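Local coordinates for lipoxygenase (Cyanothece sp., PDB 5EK8), which is a 9R-lipoxygenase, a non-heme iron enzyme that probably inserts both atoms of dioxygen into polyunsaturated fatty acids, at residues Glu283-Thr286 / Glu287-Leu290; His364-Met367 / Glu368-Ala371; Ser489-Leu492 / Val493-Met497. All blocks are in the same frame, centred on the assembly; numbering follows the deposited sequence.

How the contacts relate
Contact 2 is the deepest of the three: it lies wholly buried on helix 337-377, its first residue binding the iron. Contact 3, the last turns of helix 482-495, packs against that same helix, with L492 CD2 3.5 Å from Y370 CD1, while its glutamates and histidine lie only partly exposed. Contact 1 stands apart, about 29 Å from contact 2 between centres, in a partly buried loop between two strands. Chemistry follows place. The loop, which has no helix or strand of its own, is held across its turn by a carboxylate, a lysine and a sodium ion; the two helical contacts rest on main-chain bonds, to which side-chain amide, imidazole and hydroxyl donors add their own.

Contact 1: residues Glu283-Thr286 / Glu287-Leu290. With NA (sodium ion), chain C.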
loop_
_atom_site.group_PDB
_atom_site.type_symbol
_atom_site.label_atom_id
_atom_site.label_comp_id
_atom_site.label_asym_id
_atom_site.label_seq_id
_atom_site.Cartn_x
_atom_site.Cartn_y
_atom_site.Cartn_z
ATOM N N GLU A 283 -17.102 11.508 -12.706
ATOM C CA GLU A 283 -18.338 12.039 -12.155
ATOM C C GLU A 283 -18.078 12.944 -10.948
ATOM O O GLU A 283 -17.528 12.509 -9.935
ATOM C CB GLU A 283 -19.273 10.895 -11.765
ATOM C CG GLU A 283 -20.681 11.335 -11.434
ATOM C CD GLU A 283 -21.525 10.211 -10.870
ATOM O OE1 GLU A 283 -20.962 9.138 -10.563
ATOM O OE2 GLU A 283 -22.752 10.402 -10.731
ATOM N N LYS A 284 -18.472 14.207 -11.071
ATOM C CA LYS A 284 -18.366 15.165 -9.979
ATOM C C LYS A 284 -19.476 14.912 -8.971
ATOM O O LYS A 284 -20.592 14.564 -9.362
ATOM C CB LYS A 284 -18.449 16.602 -10.508
ATOM C CG LYS A 284 -18.104 17.659 -9.479
ATOM C CD LYS A 284 -18.044 19.051 -10.085
ATOM C CE LYS A 284 -19.426 19.573 -10.416
ATOM N NZ LYS A 284 -20.300 19.654 -9.221
ATOM N N ASP A 285 -19.178 15.079 -7.681
ATOM C CA ASP A 285 -20.227 15.020 -6.666
ATOM C C ASP A 285 -20.975 16.347 -6.672
ATOM O O ASP A 285 -20.609 17.265 -7.402
ATOM C CB ASP A 285 -19.667 14.688 -5.265
ATOM C CG ASP A 285 -18.749 15.779 -4.691
ATOM O OD1 ASP A 285 -17.592 15.450 -4.350
ATOM O OD2 ASP A 285 -19.180 16.942 -4.533
ATOM N N THR A 286 -22.026 16.448 -5.869
ATOM C CA THR A 286 -22.867 17.640 -5.893
ATOM C C THR A 286 -22.314 18.803 -5.065
ATOM O O THR A 286 -22.684 19.954 -5.293
ATOM C CB THR A 286 -24.283 17.323 -5.393
ATOM O OG1 THR A 286 -24.212 16.819 -4.053
ATOM C CG2 THR A 286 -24.941 16.288 -6.290
ATOM N N GLU A 287 -21.431 18.513 -4.114
ATOM C CA GLU A 287 -20.957 19.540 -3.188
ATOM C C GLU A 287 -19.785 20.357 -3.739
ATOM O O GLU A 287 -19.819 21.588 -3.734
ATOM C CB GLU A 287 -20.550 18.912 -1.848
ATOM C CG GLU A 287 -21.639 18.104 -1.152
ATOM C CD GLU A 287 -21.595 16.622 -1.502
ATOM O OE1 GLU A 287 -20.497 16.022 -1.449
ATOM O OE2 GLU A 287 -22.660 16.056 -1.832
ATOM N N HIS A 288 -18.748 19.672 -4.208
ATOM C CA HIS A 288 -17.496 20.339 -4.550
ATOM C C HIS A 288 -17.407 20.767 -6.012
ATOM O O HIS A 288 -18.159 20.295 -6.864
ATOM C CB HIS A 288 -16.309 19.428 -4.223
ATOM C CG HIS A 288 -16.386 18.795 -2.869
ATOM N ND1 HIS A 288 -16.760 17.483 -2.683
ATOM C CD2 HIS A 288 -16.143 19.298 -1.635
ATOM C CE1 HIS A 288 -16.741 17.201 -1.392
ATOM N NE2 HIS A 288 -16.371 18.285 -0.734
ATOM N N ASP A 289 -16.470 21.668 -6.285
ATOM C CA ASP A 289 -16.173 22.088 -7.641
ATOM C C ASP A 289 -15.145 21.155 -8.269
ATOM O O ASP A 289 -14.456 20.416 -7.563
ATOM C CB ASP A 289 -15.659 23.529 -7.659
ATOM C CG ASP A 289 -16.701 24.529 -7.201
ATOM O OD1 ASP A 289 -17.905 24.197 -7.213
ATOM O OD2 ASP A 289 -16.311 25.654 -6.831
ATOM N N LEU A 290 -15.048 21.197 -9.596
ATOM C CA LEU A 290 -14.040 20.435 -10.332
ATOM C C LEU A 290 -13.289 21.347 -11.287
ATOM O O LEU A 290 -13.903 22.115 -12.029
ATOM C CB LEU A 290 -14.681 19.291 -11.114
ATOM C CG LEU A 290 -14.333 17.854 -10.728
ATOM C CD1 LEU A 290 -14.818 16.898 -11.809
ATOM C CD2 LEU A 290 -12.843 17.702 -10.494
HETATM NA NA NA C . -17.238 13.391 -2.902
#
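A sodium site and a turn of Asx-turn type, its defining i+2 bond weak, share one side chain here: D285 divides its two carboxylate oxygens between the ion and the residues just after it. OD2 turns back to the chain and accepts from two consecutive N-H groups. The bond from H288 N to D285 OD2 is 2.8 Å and nearly straight (173°); the one from E287 N to the same oxygen is the weak one. OD1 binds the sodium ion at 2.5 Å and also accepts from H288 ND1 at 2.8 Å, a His-carboxylate pair in which OD1 lies in the imidazole plane and is met on its syn side. The first torsion (chi1 66°) tucks the carboxylate between D285's own N and carbonyl carbon, which carries it over the turn. Carboxylate and ring planes stand 72° apart. H288 NE2 is held by E610, so both ring nitrogens are engaged and the ring's rotation is fixed.

K284 ties the two arms of the turn together. Its chain bends at chi3 and chi4 to bring NZ 3.2 Å from H288 O and 3.0 Å from D285 O, both approached nearly end-on to the carbonyl; P316 O is a third acceptor. The aliphatic part slides past L290, K284 CD to L290 CB being 3.5 Å.

The loop links strand 272-277 to strand 291-300. V414 O, G417 O and L419 O complete the sodium site, fastening the loop to helix 412-415 and the residues before helix 421-432, while E610 ties it to helix 608-623.

Contact 2: residues His364-Met367 / Glu368-Ala371; sequences HVQM and EQYA. With FE2 (Fe (II) ion), chain B.
Q366 OE1 is gripped twice: an ordered water donates to it at 2.8 Å, and H561 NE2 of helix 549-574 bonds to it as well, while NE2 donates to K362 O. The water also lies 2.8 Å from Y370 OH, so it bridges the two side chains one helical turn apart. The backbone oxygen of Q366 has a side-chain partner of its own. Q369 NE2 donates to Q366 O at 3.0 Å, in the carbonyl plane on a lone pair; a first torsion of 65° on Q369 folds the chain back over the preceding turn to allow this. On the same side of the helix as Y370, M367 bends at chi2 and chi3 and lays CE 3.6 Å from Y370 CD2. Its sulfur sits 5.2 Å from the ring centroid, an oblique Met-aromatic contact.

All this belongs to helix 337-377, the long central helix of the lipoxygenase fold, which carries the first two iron histidines, H359 and H364. H364 NE2 binds the iron(II) ion at 2.5 Å, alongside H570 from helix 549-574 and the C-terminal carboxylate of I668. One turn further on, E368 N bonds to H364 O at 2.9 Å.

N398 works as a second-shell residue: its OD1 takes H364 ND1, which orients the imidazole, and its ND2 bonds to E368 OE2. That carboxylate is also salt-bridged to R173, probably keeping it ionised in this buried setting.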
loop_
_atom_site.group_PDB
_atom_site.type_symbol
_atom_site.label_atom_id
_atom_site.label_comp_id
_atom_site.label_asym_id
_atom_site.label_seq_id
_atom_site.Cartn_x
_atom_site.Cartn_y
_atom_site.Cartn_z
ATOM N N HIS A 364 -0.628 1.285 -2.664
ATOM C CA HIS A 364 -1.380 0.255 -1.957
ATOM C C HIS A 364 -1.876 -0.851 -2.875
ATOM O O HIS A 364 -1.457 -2.013 -2.769
ATOM C CB HIS A 364 -2.570 0.878 -1.232
ATOM C CG HIS A 364 -2.190 1.696 -0.040
ATOM N ND1 HIS A 364 -2.215 1.198 1.248
ATOM C CD2 HIS A 364 -1.769 2.977 0.066
ATOM C CE1 HIS A 364 -1.832 2.137 2.091
ATOM N NE2 HIS A 364 -1.556 3.229 1.397
ATOM N N VAL A 365 -2.780 -0.478 -3.772
ATOM C CA VAL A 365 -3.411 -1.436 -4.657
ATOM C C VAL A 365 -2.391 -2.187 -5.507
ATOM O O VAL A 365 -2.441 -3.412 -5.597
ATOM C CB VAL A 365 -4.429 -0.752 -5.574
ATOM C CG1 VAL A 365 -5.094 -1.784 -6.480
ATOM C CG2 VAL A 365 -5.460 -0.007 -4.743
ATOM N N GLN A 366 -1.458 -1.465 -6.117
ATOM C CA GLN A 366 -0.512 -2.111 -7.014
ATOM C C GLN A 366 0.364 -3.125 -6.278
ATOM O O GLN A 366 0.768 -4.135 -6.851
ATOM C CB GLN A 366 0.372 -1.082 -7.724
ATOM C CG GLN A 366 1.225 -1.708 -8.822
ATOM C CD GLN A 366 2.322 -0.800 -9.347
ATOM O OE1 GLN A 366 3.165 -1.230 -10.141
ATOM N NE2 GLN A 366 2.317 0.460 -8.914
ATOM N N MET A 367 0.644 -2.871 -5.003
ATOM C CA MET A 367 1.539 -3.749 -4.256
ATOM C C MET A 367 0.805 -4.897 -3.561
ATOM O O MET A 367 1.417 -5.923 -3.245
ATOM C CB MET A 367 2.342 -2.946 -3.232
ATOM C CG MET A 367 3.394 -2.016 -3.837
ATOM S SD MET A 367 4.663 -2.863 -4.803
ATOM C CE MET A 367 4.132 -2.510 -6.478
ATOM N N GLU A 368 -0.498 -4.743 -3.330
ATOM C CA GLU A 368 -1.249 -5.824 -2.693
ATOM C C GLU A 368 -1.204 -7.114 -3.519
ATOM O O GLU A 368 -1.128 -8.207 -2.960
ATOM C CB GLU A 368 -2.710 -5.428 -2.436
ATOM C CG GLU A 368 -3.556 -6.599 -1.928
ATOM C CD GLU A 368 -4.708 -6.191 -1.034
ATOM O OE1 GLU A 368 -5.352 -7.093 -0.456
ATOM O OE2 GLU A 368 -4.971 -4.980 -0.901
ATOM N N GLN A 369 -1.231 -6.986 -4.845
ATOM C CA GLN A 369 -1.232 -8.157 -5.723
ATOM C C GLN A 369 0.074 -8.933 -5.577
ATOM O O GLN A 369 0.083 -10.175 -5.509
ATOM C CB GLN A 369 -1.463 -7.745 -7.185
ATOM C CG GLN A 369 -0.378 -6.893 -7.820
ATOM C CD GLN A 369 -0.786 -6.329 -9.179
ATOM O OE1 GLN A 369 -1.527 -6.964 -9.937
ATOM N NE2 GLN A 369 -0.303 -5.126 -9.488
ATOM N N TYR A 370 1.174 -8.190 -5.492
ATOM C CA TYR A 370 2.477 -8.787 -5.279
ATOM C C TYR A 370 2.547 -9.426 -3.909
ATOM O O TYR A 370 3.158 -10.477 -3.747
ATOM C CB TYR A 370 3.578 -7.749 -5.428
ATOM C CG TYR A 370 3.740 -7.254 -6.836
ATOM C CD1 TYR A 370 4.336 -8.053 -7.812
ATOM C CD2 TYR A 370 3.307 -5.987 -7.195
ATOM C CE1 TYR A 370 4.490 -7.601 -9.110
ATOM C CE2 TYR A 370 3.452 -5.528 -8.485
ATOM C CZ TYR A 370 4.044 -6.337 -9.439
ATOM O OH TYR A 370 4.187 -5.857 -10.716
ATOM N N ALA A 371 1.923 -8.789 -2.922
ATOM C CA ALA A 371 1.870 -9.362 -1.579
ATOM C C ALA A 371 1.177 -10.722 -1.590
ATOM O O ALA A 371 1.768 -11.739 -1.209
ATOM C CB ALA A 371 1.163 -8.419 -0.621
HETATM FE FE FE2 B . -0.388 4.790 2.928
HETATM O O HOH W 1 2.456 -3.741 -11.191
#

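Contact 3: residues Ser489-Leu492 / Val493-Met497; sequences SEDL and VEHSM
Three successive i+4 to i backbone bonds, from V493 N to S489 O, E494 N to E490 O and H495 N to D491 O (2.9, 2.9 and 3.0 Å), carry the alpha helix 482-495 to its C-terminal end, and the chain leaves helical geometry at S496. D491 O takes a second donor besides. H495 ND1 reaches it at 2.9 Å, in the carbonyl plane on a lone pair, and the oxygen lies nearly in the imidazole plane, so the ring is held edge-on against the final turn. Y165 stacks on that ring. The D491 carboxylate runs alongside, pointing the same way, with OD2 3.6 Å from H495 CE1 and the two planes 78° apart; its OD1 is salt-bridged to R376 near the end of helix 337-377.

E490 and E494 lie one turn apart, their OE2 atoms 4.5 Å from each other. K66 forms salt bridges with both, which should offset their mutual repulsion. L492 faces helix 337-377 and meets A373 there. Just past the helix end, a hydroxyl bond joins the weak backbone one from S496 N: with chi1 at 63°, S496 swings OG back to V493 O, donating to it at 3.0 Å.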
loop_
_atom_site.group_PDB
_atom_site.type_symbol
_atom_site.label_atom_id
_atom_site.label_comp_id
_atom_site.label_asym_id
_atom_site.label_seq_id
_atom_site.Cartn_x
_atom_site.Cartn_y
_atom_site.Cartn_z
ATOM N N SER A 489 4.797 -15.998 -10.522
ATOM C CA SER A 489 4.556 -15.313 -11.783
ATOM C C SER A 489 3.140 -15.571 -12.308
ATOM O O SER A 489 2.413 -14.639 -12.670
ATOM C CB SER A 489 5.599 -15.754 -12.815
ATOM O OG SER A 489 5.292 -15.271 -14.110
ATOM N N GLU A 490 2.757 -16.843 -12.333
ATOM C CA GLU A 490 1.460 -17.257 -12.852
ATOM C C GLU A 490 0.317 -16.641 -12.059
ATOM O O GLU A 490 -0.640 -16.155 -12.643
ATOM C CB GLU A 490 1.344 -18.782 -12.849
ATOM C CG GLU A 490 2.224 -19.464 -13.884
ATOM C CD GLU A 490 2.162 -20.974 -13.800
ATOM O OE1 GLU A 490 2.983 -21.640 -14.466
ATOM O OE2 GLU A 490 1.294 -21.495 -13.067
ATOM N N ASP A 491 0.421 -16.650 -10.733
ATOM C CA ASP A 491 -0.600 -16.030 -9.895
ATOM C C ASP A 491 -0.712 -14.532 -10.180
ATOM O O ASP A 491 -1.824 -13.992 -10.314
ATOM C CB ASP A 491 -0.299 -16.274 -8.416
ATOM C CG ASP A 491 -1.082 -17.449 -7.848
ATOM O OD1 ASP A 491 -0.906 -17.760 -6.649
ATOM O OD2 ASP A 491 -1.881 -18.055 -8.594
ATOM N N LEU A 492 0.443 -13.871 -10.290
ATOM C CA LEU A 492 0.481 -12.452 -10.660
ATOM C C LEU A 492 -0.258 -12.156 -11.968
ATOM O O LEU A 492 -1.175 -11.334 -11.994
ATOM C CB LEU A 492 1.924 -11.961 -10.774
ATOM C CG LEU A 492 2.671 -11.797 -9.453
ATOM C CD1 LEU A 492 4.162 -11.603 -9.705
ATOM C CD2 LEU A 492 2.088 -10.634 -8.634
ATOM N N VAL A 493 0.152 -12.821 -13.047
ATOM C CA VAL A 493 -0.449 -12.595 -14.361
ATOM C C VAL A 493 -1.938 -12.937 -14.370
ATOM O O VAL A 493 -2.766 -12.146 -14.821
ATOM C CB VAL A 493 0.263 -13.422 -15.464
ATOM C CG1 VAL A 493 -0.529 -13.383 -16.773
ATOM C CG2 VAL A 493 1.683 -12.923 -15.677
ATOM N N GLU A 494 -2.270 -14.116 -13.857
ATOM C CA GLU A 494 -3.637 -14.612 -13.893
ATOM C C GLU A 494 -4.592 -13.770 -13.067
ATOM O O GLU A 494 -5.785 -13.730 -13.358
ATOM C CB GLU A 494 -3.690 -16.063 -13.409
ATOM C CG GLU A 494 -2.992 -17.046 -14.341
ATOM C CD GLU A 494 -3.060 -18.474 -13.844
ATOM O OE1 GLU A 494 -3.768 -18.719 -12.841
ATOM O OE2 GLU A 494 -2.393 -19.344 -14.452
ATOM N N HIS A 495 -4.085 -13.097 -12.038
ATOM C CA HIS A 495 -4.991 -12.373 -11.152
ATOM C C HIS A 495 -4.906 -10.864 -11.289
ATOM O O HIS A 495 -5.642 -10.137 -10.627
ATOM C CB HIS A 495 -4.736 -12.779 -9.704
ATOM C CG HIS A 495 -5.175 -14.172 -9.395
ATOM N ND1 HIS A 495 -4.314 -15.250 -9.421
ATOM C CD2 HIS A 495 -6.391 -14.670 -9.071
ATOM C CE1 HIS A 495 -4.980 -16.347 -9.121
ATOM N NE2 HIS A 495 -6.243 -16.025 -8.902
ATOM N N SER A 496 -4.027 -10.392 -12.163
ATOM C CA SER A 496 -3.897 -8.962 -12.383
ATOM C C SER A 496 -5.113 -8.457 -13.144
ATOM O O SER A 496 -5.962 -9.246 -13.546
ATOM C CB SER A 496 -2.612 -8.650 -13.141
ATOM O OG SER A 496 -2.609 -9.226 -14.431
ATOM N N MET A 497 -5.205 -7.145 -13.325
ATOM C CA MET A 497 -6.284 -6.577 -14.116
ATOM C C MET A 497 -6.079 -6.895 -15.583
ATOM O O MET A 497 -4.957 -7.155 -16.018
ATOM C CB MET A 497 -6.370 -5.062 -13.932
ATOM C CG MET A 497 -6.651 -4.606 -12.509
ATOM S SD MET A 497 -6.958 -2.828 -12.420
ATOM C CE MET A 497 -8.650 -2.729 -13.001
#